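Local coordinates for protein putative deoxyribonuclease yjjV (Escherichia coli, PDB 1ZZM) that probably hydrolyses ester bonds, as a TatD-type metal-dependent hydrolase that binds two divalent metal cations per subunit, at residues T41-F46 / L63-G68; L100-D105 / R135-K140; P129-S134 / T153-G158; G161-A166 / R191-K196. All coordinates share one frame; numbering follows the deposited sequence.

Contact 1: residues T41-F46 / L63-G68; sequences TEAENF and LGLHPG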
# COMPACT_ATOMS: atom_id res chain seq x y z
N THR A 41 -8.21 -6.69 3.74
CA THR A 41 -9.03 -5.68 4.41
C THR A 41 -9.72 -6.17 5.67
O THR A 41 -10.10 -5.38 6.54
CB THR A 41 -10.13 -5.17 3.47
OG1 THR A 41 -10.90 -6.31 3.01
CG2 THR A 41 -9.50 -4.42 2.24
N GLU A 42 -9.87 -7.48 5.78
CA GLU A 42 -10.58 -8.06 6.92
C GLU A 42 -10.35 -9.55 6.96
O GLU A 42 -10.06 -10.15 5.93
CB GLU A 42 -12.09 -7.79 6.82
CG GLU A 42 -12.78 -8.50 5.64
CD GLU A 42 -14.30 -8.27 5.64
OE1 GLU A 42 -14.99 -8.79 6.55
OE2 GLU A 42 -14.78 -7.56 4.75
N ALA A 43 -10.54 -10.14 8.14
CA ALA A 43 -10.25 -11.56 8.35
C ALA A 43 -11.02 -12.48 7.41
O ALA A 43 -10.51 -13.50 7.01
CB ALA A 43 -10.54 -11.94 9.83
N GLU A 44 -12.24 -12.11 7.07
CA GLU A 44 -13.01 -12.95 6.18
C GLU A 44 -12.37 -13.07 4.79
O GLU A 44 -12.64 -14.03 4.07
CB GLU A 44 -14.44 -12.41 6.06
CG GLU A 44 -15.23 -13.05 4.96
CD GLU A 44 -16.67 -12.60 4.95
OE1 GLU A 44 -16.91 -11.37 4.89
OE2 GLU A 44 -17.56 -13.47 5.02
N ASN A 45 -11.51 -12.11 4.42
CA ASN A 45 -10.81 -12.17 3.13
C ASN A 45 -9.38 -12.75 3.22
O ASN A 45 -8.70 -12.82 2.20
CB ASN A 45 -10.72 -10.77 2.50
CG ASN A 45 -12.07 -10.19 2.19
OD1 ASN A 45 -13.03 -10.93 2.13
ND2 ASN A 45 -12.16 -8.87 1.98
N PHE A 46 -8.93 -13.15 4.41
CA PHE A 46 -7.56 -13.71 4.50
C PHE A 46 -7.32 -14.92 3.59
O PHE A 46 -6.29 -15.02 2.91
CB PHE A 46 -7.19 -14.11 5.95
CG PHE A 46 -7.03 -12.94 6.89
CD1 PHE A 46 -7.08 -11.62 6.41
CD2 PHE A 46 -6.82 -13.15 8.24
CE1 PHE A 46 -6.91 -10.54 7.28
CE2 PHE A 46 -6.65 -12.07 9.13
CZ PHE A 46 -6.70 -10.77 8.64
N LEU A 63 -1.57 -9.28 5.27
CA LEU A 63 -2.77 -9.62 6.03
C LEU A 63 -2.90 -8.58 7.13
O LEU A 63 -1.91 -8.19 7.78
CB LEU A 63 -2.64 -11.01 6.68
CG LEU A 63 -2.40 -12.18 5.73
CD1 LEU A 63 -2.28 -13.47 6.55
CD2 LEU A 63 -3.56 -12.25 4.72
N GLY A 64 -4.13 -8.13 7.33
CA GLY A 64 -4.36 -7.11 8.31
C GLY A 64 -5.82 -6.70 8.23
O GLY A 64 -6.57 -7.14 7.32
N LEU A 65 -6.19 -5.81 9.14
CA LEU A 65 -7.58 -5.36 9.26
C LEU A 65 -7.67 -3.84 8.98
O LEU A 65 -7.17 -3.05 9.76
CB LEU A 65 -8.03 -5.69 10.69
CG LEU A 65 -7.79 -7.14 11.16
CD1 LEU A 65 -8.10 -7.26 12.65
CD2 LEU A 65 -8.68 -8.12 10.39
N HIS A 66 -8.31 -3.49 7.86
CA HIS A 66 -8.49 -2.14 7.34
C HIS A 66 -9.43 -1.28 8.18
O HIS A 66 -10.50 -1.74 8.59
CB HIS A 66 -8.98 -2.27 5.88
CG HIS A 66 -8.83 -1.03 5.05
ND1 HIS A 66 -9.48 0.15 5.34
CD2 HIS A 66 -8.19 -0.83 3.87
CE1 HIS A 66 -9.25 1.03 4.37
NE2 HIS A 66 -8.48 0.46 3.46
N PRO A 67 -9.05 -0.01 8.46
CA PRO A 67 -9.93 0.84 9.28
C PRO A 67 -11.30 1.07 8.64
O PRO A 67 -12.29 1.30 9.35
CB PRO A 67 -9.12 2.13 9.44
CG PRO A 67 -8.25 2.18 8.20
CD PRO A 67 -7.84 0.72 8.03
N GLY A 68 -11.34 0.96 7.32
CA GLY A 68 -12.60 1.17 6.59
C GLY A 68 -13.60 0.06 6.85
O GLY A 68 -14.79 0.22 6.61
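L63 closes strand 59-63 with its side chain against the ring of F46, the first residue of helix 46-55; here two beta-alpha loops meet at the C-terminal end of a TIM-type barrel, the fold of the TatD hydrolases. L63 CB lies over one face of the ring, and L63 CD2 comes 4.0 Å from F46 CD1. The opposite face carries A43 CA, 3.4 Å above the ring centre, and this clasps the ring between strand end and loop. Next, G64 brings its carbonyl to the ring edge: G64 O lies near the ring plane, 3.4 Å from F46 CE1, and this buried oxygen has no hydrogen-bonding partner in the model. L65 then crosses F46 at about a right angle, with its CD2 branch 3.7 Å from F46 CZ and 3.6 Å from A43 N. An alanine in place of F46 would probably open a gap between A43 and the two leucines and leave G64 O without its C-H edge. At H66 the backbone takes over: H66 N donates to T41 O at 2.9 Å. T41 CB and H66 CB pack 3.9 Å apart. H66 CG, anti to its backbone N (chi1 -162°), starts the imidazole off toward the metal site, where it meets the ring of H133. T41, H66, P67 and G68 all line the pocket that holds a polyethylene glycol fragment. The H66 ring is fixed in rotation by G68 N, which donates to H66 ND1 at 2.8 Å, only 6° out of the ring plane.

Contact 2: residues L100-D105 / R135-K140; sequences LDLFGD and RRTHDK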
# COMPACT_ATOMS: atom_id res chain seq x y z
N LEU A 100 -5.55 4.29 9.84
CA LEU A 100 -6.58 5.15 10.38
C LEU A 100 -7.28 5.91 9.27
O LEU A 100 -6.70 6.16 8.21
CB LEU A 100 -5.96 6.17 11.33
CG LEU A 100 -5.04 5.57 12.40
CD1 LEU A 100 -4.24 6.70 12.94
CD2 LEU A 100 -5.83 4.83 13.49
N ASP A 101 -8.51 6.32 9.52
CA ASP A 101 -9.24 7.04 8.47
C ASP A 101 -10.32 7.85 9.19
O ASP A 101 -11.23 7.27 9.79
CB ASP A 101 -9.88 5.99 7.56
CG ASP A 101 -10.57 6.59 6.35
OD1 ASP A 101 -11.19 7.65 6.51
OD2 ASP A 101 -10.51 5.99 5.24
N LEU A 102 -10.26 9.18 9.10
CA LEU A 102 -11.24 10.00 9.80
C LEU A 102 -12.46 10.37 8.99
O LEU A 102 -13.16 11.32 9.32
CB LEU A 102 -10.58 11.27 10.37
CG LEU A 102 -9.89 11.08 11.73
CD1 LEU A 102 -9.17 12.38 12.11
CD2 LEU A 102 -10.90 10.69 12.81
N PHE A 103 -12.71 9.64 7.92
CA PHE A 103 -13.86 9.92 7.09
C PHE A 103 -15.11 9.35 7.77
O PHE A 103 -15.07 8.26 8.35
CB PHE A 103 -13.72 9.26 5.72
CG PHE A 103 -14.73 9.74 4.74
CD1 PHE A 103 -14.60 11.00 4.15
CD2 PHE A 103 -15.87 8.98 4.46
CE1 PHE A 103 -15.59 11.49 3.30
CE2 PHE A 103 -16.86 9.46 3.62
CZ PHE A 103 -16.72 10.72 3.03
N GLY A 104 -16.22 10.09 7.68
CA GLY A 104 -17.47 9.62 8.26
C GLY A 104 -17.97 10.43 9.44
O GLY A 104 -17.20 11.13 10.11
N ASP A 105 -19.27 10.36 9.71
CA ASP A 105 -19.81 11.11 10.84
C ASP A 105 -19.36 10.52 12.17
O ASP A 105 -19.30 11.21 13.17
CB ASP A 105 -21.33 11.18 10.80
CG ASP A 105 -21.83 12.26 9.85
OD1 ASP A 105 -21.02 13.10 9.39
OD2 ASP A 105 -23.04 12.26 9.59
N ARG A 135 -6.00 8.62 6.16
CA ARG A 135 -6.80 9.60 5.46
C ARG A 135 -7.21 10.62 6.51
O ARG A 135 -8.07 10.34 7.38
CB ARG A 135 -8.00 8.89 4.85
CG ARG A 135 -8.99 9.84 4.22
CD ARG A 135 -10.32 9.13 4.13
NE ARG A 135 -10.90 9.21 2.80
CZ ARG A 135 -11.72 8.29 2.33
NH1 ARG A 135 -12.05 7.24 3.09
NH2 ARG A 135 -12.20 8.42 1.10
N ARG A 136 -6.59 11.80 6.42
CA ARG A 136 -6.85 12.90 7.35
C ARG A 136 -6.37 12.55 8.75
O ARG A 136 -6.83 13.15 9.73
CB ARG A 136 -8.35 13.22 7.39
CG ARG A 136 -8.86 13.89 6.12
CD ARG A 136 -10.38 14.12 6.19
NE ARG A 136 -10.84 14.98 5.10
CZ ARG A 136 -11.88 14.71 4.30
NH1 ARG A 136 -12.59 13.59 4.47
NH2 ARG A 136 -12.21 15.56 3.34
N THR A 137 -5.44 11.61 8.85
CA THR A 137 -4.92 11.11 10.13
C THR A 137 -3.39 11.06 10.13
O THR A 137 -2.79 10.34 10.94
CB THR A 137 -5.44 9.67 10.36
OG1 THR A 137 -5.15 8.88 9.20
CG2 THR A 137 -6.94 9.67 10.56
N HIS A 138 -2.73 11.81 9.25
CA HIS A 138 -1.26 11.70 9.19
C HIS A 138 -0.50 12.02 10.49
O HIS A 138 0.44 11.31 10.85
CB HIS A 138 -0.70 12.57 8.06
CG HIS A 138 -1.10 12.08 6.70
ND1 HIS A 138 -1.22 12.92 5.61
CD2 HIS A 138 -1.48 10.85 6.28
CE1 HIS A 138 -1.66 12.22 4.57
NE2 HIS A 138 -1.83 10.97 4.95
N ASP A 139 -0.90 13.09 11.16
CA ASP A 139 -0.24 13.50 12.40
C ASP A 139 -0.40 12.43 13.48
O ASP A 139 0.57 12.04 14.12
CB ASP A 139 -0.82 14.83 12.88
CG ASP A 139 -0.56 15.98 11.90
OD1 ASP A 139 0.27 15.85 10.97
OD2 ASP A 139 -1.21 17.03 12.07
N LYS A 140 -1.61 11.94 13.67
CA LYS A 140 -1.88 10.91 14.67
C LYS A 140 -1.16 9.63 14.33
O LYS A 140 -0.56 9.00 15.20
CB LYS A 140 -3.38 10.66 14.78
CG LYS A 140 -4.10 11.67 15.67
CD LYS A 140 -3.63 11.53 17.12
CE LYS A 140 -4.47 12.34 18.09
NZ LYS A 140 -3.88 12.32 19.46
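D101 and R135 form a parallel beta bridge in which R135 uses both backbone groups: R135 N donates to L100 O over a longish 3.3 Å, and L102 N returns a nearly straight bond to R135 O at 3.0 Å. The side chains of D101 and R135 leave on the same face of the sheet and lie side by side. R135 NH1 makes a salt bridge with D101 OD2 at 2.9 Å on the syn side of the carboxylate, the oxygen lying 21° out of the guanidinium plane. The same OD2 has a second partner in H133, a metal ligand, so D101 is a second-shell residue of the metal site and R135 stands behind D101. The other carboxylate oxygen closes an Asx turn, F103 N donating to D101 OD1 at 2.9 Å. The pairing sits where strands 95-101 and 130-135, neighbours in the barrel, end and pass into their beta-alpha loops, and D101 and F103 help line the pocket occupied by a glycol chain. Beyond the turn F103 meets both arginines differently. Its CG lies over a face of the R135 guanidinium, offset toward the rim, whereas R136 NH1 comes edge-on, 3.3 Å from F103 CD1, with ring and guanidinium planes only 12° apart. L102 and T137 cross obliquely in tight packing, L102 CG 3.5 Å from T137 CG2. L102 CD1 reaches on to R136 O at 3.4 Å, and F109 of helix 109-125 touches both L102 and T137. T137 OG1 approaches L100 CB to 3.5 Å and is hydrogen-bonded to S134 OG.

Contact 3: residues P129-S134 / T153-G158; sequences PVILHS and TGVVHG. With ZN (zinc ion), chain C.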
# COMPACT_ATOMS: atom_id res chain seq x y z
N PRO A 129 7.11 -5.57 7.90
CA PRO A 129 6.83 -4.15 7.70
C PRO A 129 5.30 -4.04 7.62
O PRO A 129 4.62 -5.06 7.52
CB PRO A 129 7.47 -3.85 6.34
CG PRO A 129 7.30 -5.12 5.58
CD PRO A 129 7.58 -6.20 6.66
N VAL A 130 4.76 -2.82 7.68
CA VAL A 130 3.32 -2.61 7.60
C VAL A 130 2.95 -1.77 6.39
O VAL A 130 3.74 -0.94 5.91
CB VAL A 130 2.79 -1.89 8.88
CG1 VAL A 130 2.99 -2.83 10.12
CG2 VAL A 130 3.59 -0.58 9.11
N ILE A 131 1.76 -2.02 5.87
CA ILE A 131 1.21 -1.26 4.74
C ILE A 131 0.11 -0.46 5.41
O ILE A 131 -0.88 -1.00 5.93
CB ILE A 131 0.63 -2.20 3.65
CG1 ILE A 131 1.79 -2.81 2.85
CG2 ILE A 131 -0.32 -1.41 2.71
CD1 ILE A 131 1.33 -3.81 1.71
N LEU A 132 0.30 0.85 5.39
CA LEU A 132 -0.58 1.76 6.09
C LEU A 132 -1.48 2.63 5.24
O LEU A 132 -1.07 3.17 4.20
CB LEU A 132 0.27 2.66 6.99
CG LEU A 132 1.13 1.99 8.05
CD1 LEU A 132 2.28 2.96 8.45
CD2 LEU A 132 0.25 1.61 9.26
N HIS A 133 -2.70 2.77 5.75
CA HIS A 133 -3.75 3.61 5.18
C HIS A 133 -3.86 4.80 6.13
O HIS A 133 -3.86 4.63 7.36
CB HIS A 133 -5.09 2.85 5.20
CG HIS A 133 -6.26 3.64 4.68
ND1 HIS A 133 -6.64 3.63 3.36
CD2 HIS A 133 -7.17 4.40 5.33
CE1 HIS A 133 -7.74 4.35 3.21
NE2 HIS A 133 -8.08 4.83 4.39
N SER A 134 -3.95 6.00 5.57
CA SER A 134 -4.06 7.19 6.40
C SER A 134 -4.86 8.22 5.61
O SER A 134 -4.46 8.64 4.53
CB SER A 134 -2.69 7.77 6.73
OG SER A 134 -2.81 8.83 7.71
N THR A 153 9.67 -0.90 9.81
CA THR A 153 8.81 0.19 9.39
C THR A 153 7.75 -0.23 8.37
O THR A 153 6.99 -1.15 8.66
CB THR A 153 9.62 1.45 8.90
OG1 THR A 153 10.38 1.15 7.72
CG2 THR A 153 10.56 1.91 10.06
N GLY A 154 7.67 0.46 7.24
CA GLY A 154 6.62 0.17 6.27
C GLY A 154 6.43 1.30 5.28
O GLY A 154 7.35 2.09 5.02
N VAL A 155 5.23 1.38 4.70
CA VAL A 155 4.90 2.40 3.70
C VAL A 155 3.56 3.05 4.07
O VAL A 155 2.64 2.37 4.52
CB VAL A 155 4.75 1.77 2.25
CG1 VAL A 155 3.79 0.56 2.27
CG2 VAL A 155 4.22 2.83 1.27
N VAL A 156 3.48 4.37 3.93
CA VAL A 156 2.20 5.04 4.12
C VAL A 156 1.71 5.11 2.68
O VAL A 156 2.18 5.90 1.87
CB VAL A 156 2.34 6.45 4.70
CG1 VAL A 156 0.93 7.13 4.70
CG2 VAL A 156 2.85 6.34 6.14
N HIS A 157 0.78 4.23 2.34
CA HIS A 157 0.31 4.14 0.96
C HIS A 157 -0.61 5.29 0.50
O HIS A 157 -1.18 6.01 1.32
CB HIS A 157 -0.39 2.79 0.76
CG HIS A 157 -1.88 2.89 0.63
ND1 HIS A 157 -2.51 3.23 -0.56
CD2 HIS A 157 -2.86 2.76 1.55
CE1 HIS A 157 -3.81 3.30 -0.35
NE2 HIS A 157 -4.06 3.03 0.91
N GLY A 158 -0.70 5.45 -0.82
CA GLY A 158 -1.58 6.44 -1.43
C GLY A 158 -1.50 7.79 -0.78
O GLY A 158 -2.50 8.46 -0.61
ZN ZN C . -5.94 2.61 1.74
O HOH W 1 -3.84 5.93 2.78
O HOH W 2 -1.89 8.14 2.76
O HOH W 3 -7.12 1.31 0.72
O HOH W 4 -6.99 4.25 0.29
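H133 and H157 hold one zinc ion between them, H133 through ND1 at 2.0 Å and H157 through NE2 at 2.1 Å. Two waters, at 2.0 and 2.4 Å from the zinc, and E97 OE2 complete the first shell. The imidazoles lie side by side and meet rim to rim with planes 37° apart, neither over the other's face. Sharing the ion brings H133 ND1 and H157 NE2 to 3.6 Å. In the second shell E205 accepts from H157 ND1, and D101 stands likewise behind H133; with the zinc on one side and a carboxylate on the other each ring is held against rotation, and the carboxylates would probably make the metal-bound nitrogens better donors. H157 also stacks on H9, a ligand of the other zinc. Behind the rings, H157 N donates to L132 O at 2.8 Å, which keeps the backbones that carry the two histidines in register, and a water joins S134 N to H157 O beside them. Further back three more bonds continue the parallel pairing: L132 N to V155 O at 2.9 Å, V155 N to V130 O, and V130 N to T153 O. The strands run 15° from parallel. I131 and V155 pack side by side on one face, CG1 to CG1 at 4.0 Å, and L132 crosses V156 on the other. G154 is needed, since any CB would run into V130 O. Strand 130-135, helix 138-148 and strand 154-156 form a beta-alpha-beta unit of a TIM-type barrel, carrying metal ligands at its C-terminal strand ends as in binuclear metallo-dependent hydrolases.

Contact 4: residues G161-A166 / R191-K196; sequences GSLQQA and RDVIAK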
# COMPACT_ATOMS: atom_id res chain seq x y z
N GLY A 161 -1.03 14.80 1.02
CA GLY A 161 -0.91 15.64 2.20
C GLY A 161 0.20 16.62 2.06
O GLY A 161 0.66 16.86 0.97
N SER A 162 0.66 17.18 3.18
CA SER A 162 1.70 18.20 3.18
C SER A 162 3.13 17.66 3.16
O SER A 162 3.40 16.50 3.47
CB SER A 162 1.54 19.09 4.42
OG SER A 162 1.95 18.40 5.60
N LEU A 163 4.04 18.54 2.79
CA LEU A 163 5.44 18.15 2.77
C LEU A 163 5.87 17.79 4.18
O LEU A 163 6.60 16.81 4.38
CB LEU A 163 6.27 19.32 2.25
CG LEU A 163 7.76 19.04 2.12
CD1 LEU A 163 7.95 17.86 1.26
CD2 LEU A 163 8.47 20.24 1.53
N GLN A 164 5.47 18.58 5.18
CA GLN A 164 5.88 18.23 6.55
C GLN A 164 5.38 16.85 6.96
O GLN A 164 6.09 16.09 7.63
CB GLN A 164 5.42 19.30 7.57
CG GLN A 164 5.64 18.90 9.04
CD GLN A 164 4.47 18.09 9.59
OE1 GLN A 164 4.65 17.18 10.41
NE2 GLN A 164 3.27 18.42 9.17
N GLN A 165 4.16 16.50 6.56
CA GLN A 165 3.65 15.19 6.95
C GLN A 165 4.43 14.07 6.29
O GLN A 165 4.75 13.07 6.94
CB GLN A 165 2.16 15.08 6.61
CG GLN A 165 1.33 15.98 7.51
CD GLN A 165 -0.10 16.09 7.06
OE1 GLN A 165 -0.39 16.11 5.83
NE2 GLN A 165 -1.01 16.20 8.04
N ALA A 166 4.76 14.24 5.00
CA ALA A 166 5.55 13.23 4.29
C ALA A 166 6.94 13.10 4.88
O ALA A 166 7.40 11.99 5.16
CB ALA A 166 5.66 13.59 2.81
N ARG A 191 1.79 16.75 -5.62
CA ARG A 191 2.81 16.60 -6.66
C ARG A 191 4.09 17.31 -6.25
O ARG A 191 5.19 16.80 -6.49
CB ARG A 191 2.32 17.17 -8.01
CG ARG A 191 1.14 16.41 -8.61
CD ARG A 191 0.40 17.26 -9.67
NE ARG A 191 1.26 17.78 -10.73
CZ ARG A 191 1.68 17.09 -11.79
NH1 ARG A 191 1.34 15.82 -11.94
NH2 ARG A 191 2.44 17.67 -12.72
N ASP A 192 3.96 18.47 -5.59
CA ASP A 192 5.13 19.21 -5.16
C ASP A 192 5.88 18.46 -4.06
O ASP A 192 7.10 18.53 -3.99
CB ASP A 192 4.74 20.61 -4.66
CG ASP A 192 4.32 21.53 -5.78
OD1 ASP A 192 4.85 21.38 -6.91
OD2 ASP A 192 3.48 22.43 -5.53
N VAL A 193 5.14 17.75 -3.21
CA VAL A 193 5.76 16.97 -2.12
C VAL A 193 6.54 15.83 -2.73
O VAL A 193 7.74 15.65 -2.45
CB VAL A 193 4.67 16.37 -1.17
CG1 VAL A 193 5.32 15.38 -0.14
CG2 VAL A 193 3.96 17.46 -0.46
N ILE A 194 5.88 15.08 -3.61
CA ILE A 194 6.53 13.94 -4.23
C ILE A 194 7.75 14.36 -5.05
O ILE A 194 8.72 13.63 -5.17
CB ILE A 194 5.52 13.18 -5.10
CG1 ILE A 194 4.41 12.67 -4.20
CG2 ILE A 194 6.18 12.01 -5.81
CD1 ILE A 194 4.86 11.82 -3.02
N ALA A 195 7.70 15.56 -5.62
CA ALA A 195 8.85 16.05 -6.38
C ALA A 195 10.05 16.30 -5.47
O ALA A 195 11.19 16.24 -5.92
CB ALA A 195 8.47 17.35 -7.11
N LYS A 196 9.81 16.57 -4.20
CA LYS A 196 10.91 16.88 -3.29
C LYS A 196 11.46 15.76 -2.42
O LYS A 196 12.60 15.85 -1.94
CB LYS A 196 10.51 18.04 -2.38
CG LYS A 196 9.99 19.24 -3.13
CD LYS A 196 9.44 20.28 -2.17
CE LYS A 196 8.69 21.38 -2.91
NZ LYS A 196 8.09 22.37 -1.96
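V193 pushes a methyl against the backbone at the start of the facing helix: V193 CG2 lies 3.4 Å from L163 N and touches the carbonyl oxygen of G161 at 3.6 Å as well. The second methyl is just as closely engaged, V193 CG1 packing tightly on A166 CB at 3.5 Å and reaching L163 CD1 at 3.9 Å. With CG1 anti to the backbone N (chi1 172°), that branch faces A166 CB and L163 CD1, while CG2 faces the backbone of L163. L163 slides past V193 in the opposite direction; the L163 and K196 side chains cross at about a right angle, L163 CD2 3.8 Å from K196 CD. An alanine in place of L163 would probably open a gap beside V193 CG1 and leave the K196 chain freer to move. The turn that receives V193 is held by a capping box: Q165 N donates to S162 OG at 3.1 Å, and S162 N donates almost straight to Q165 OE1 at 3.0 Å. This is apolar packing between the N-terminal turn of helix 163-171 and helix 190-196, away from the metal site. G161 N is also hydrogen-bonded to T190 OG1. On the inner side I194 rests on I176 and V178 of strand 175-178, which lies between the two helices in sequence, while R191 packs on helix 226-236.

In the fold
Contacts 1, 2 and 3 converge on the metal centre. H66 of contact 1 comes 3.7 Å from H133 of contact 3 (NE2 to ND1), and P67 CG packs 3.8 Å from L100 N of contact 2. Contacts 2 and 3 share strand 130-135 and alternate along the chain; D101 OD2 of contact 2 lies 2.8 Å from H133 NE2 of contact 3. Contacts 1 and 2 contribute walls of the glycol-filled pocket. Contact 4 stands apart, its centre about 28 Å from that of contact 1 and its G161 about 14 Å from a bound zinc ion at the nearest atoms, but Q165 NE2 reaches D139 OD1 of contact 2 at 3.2 Å.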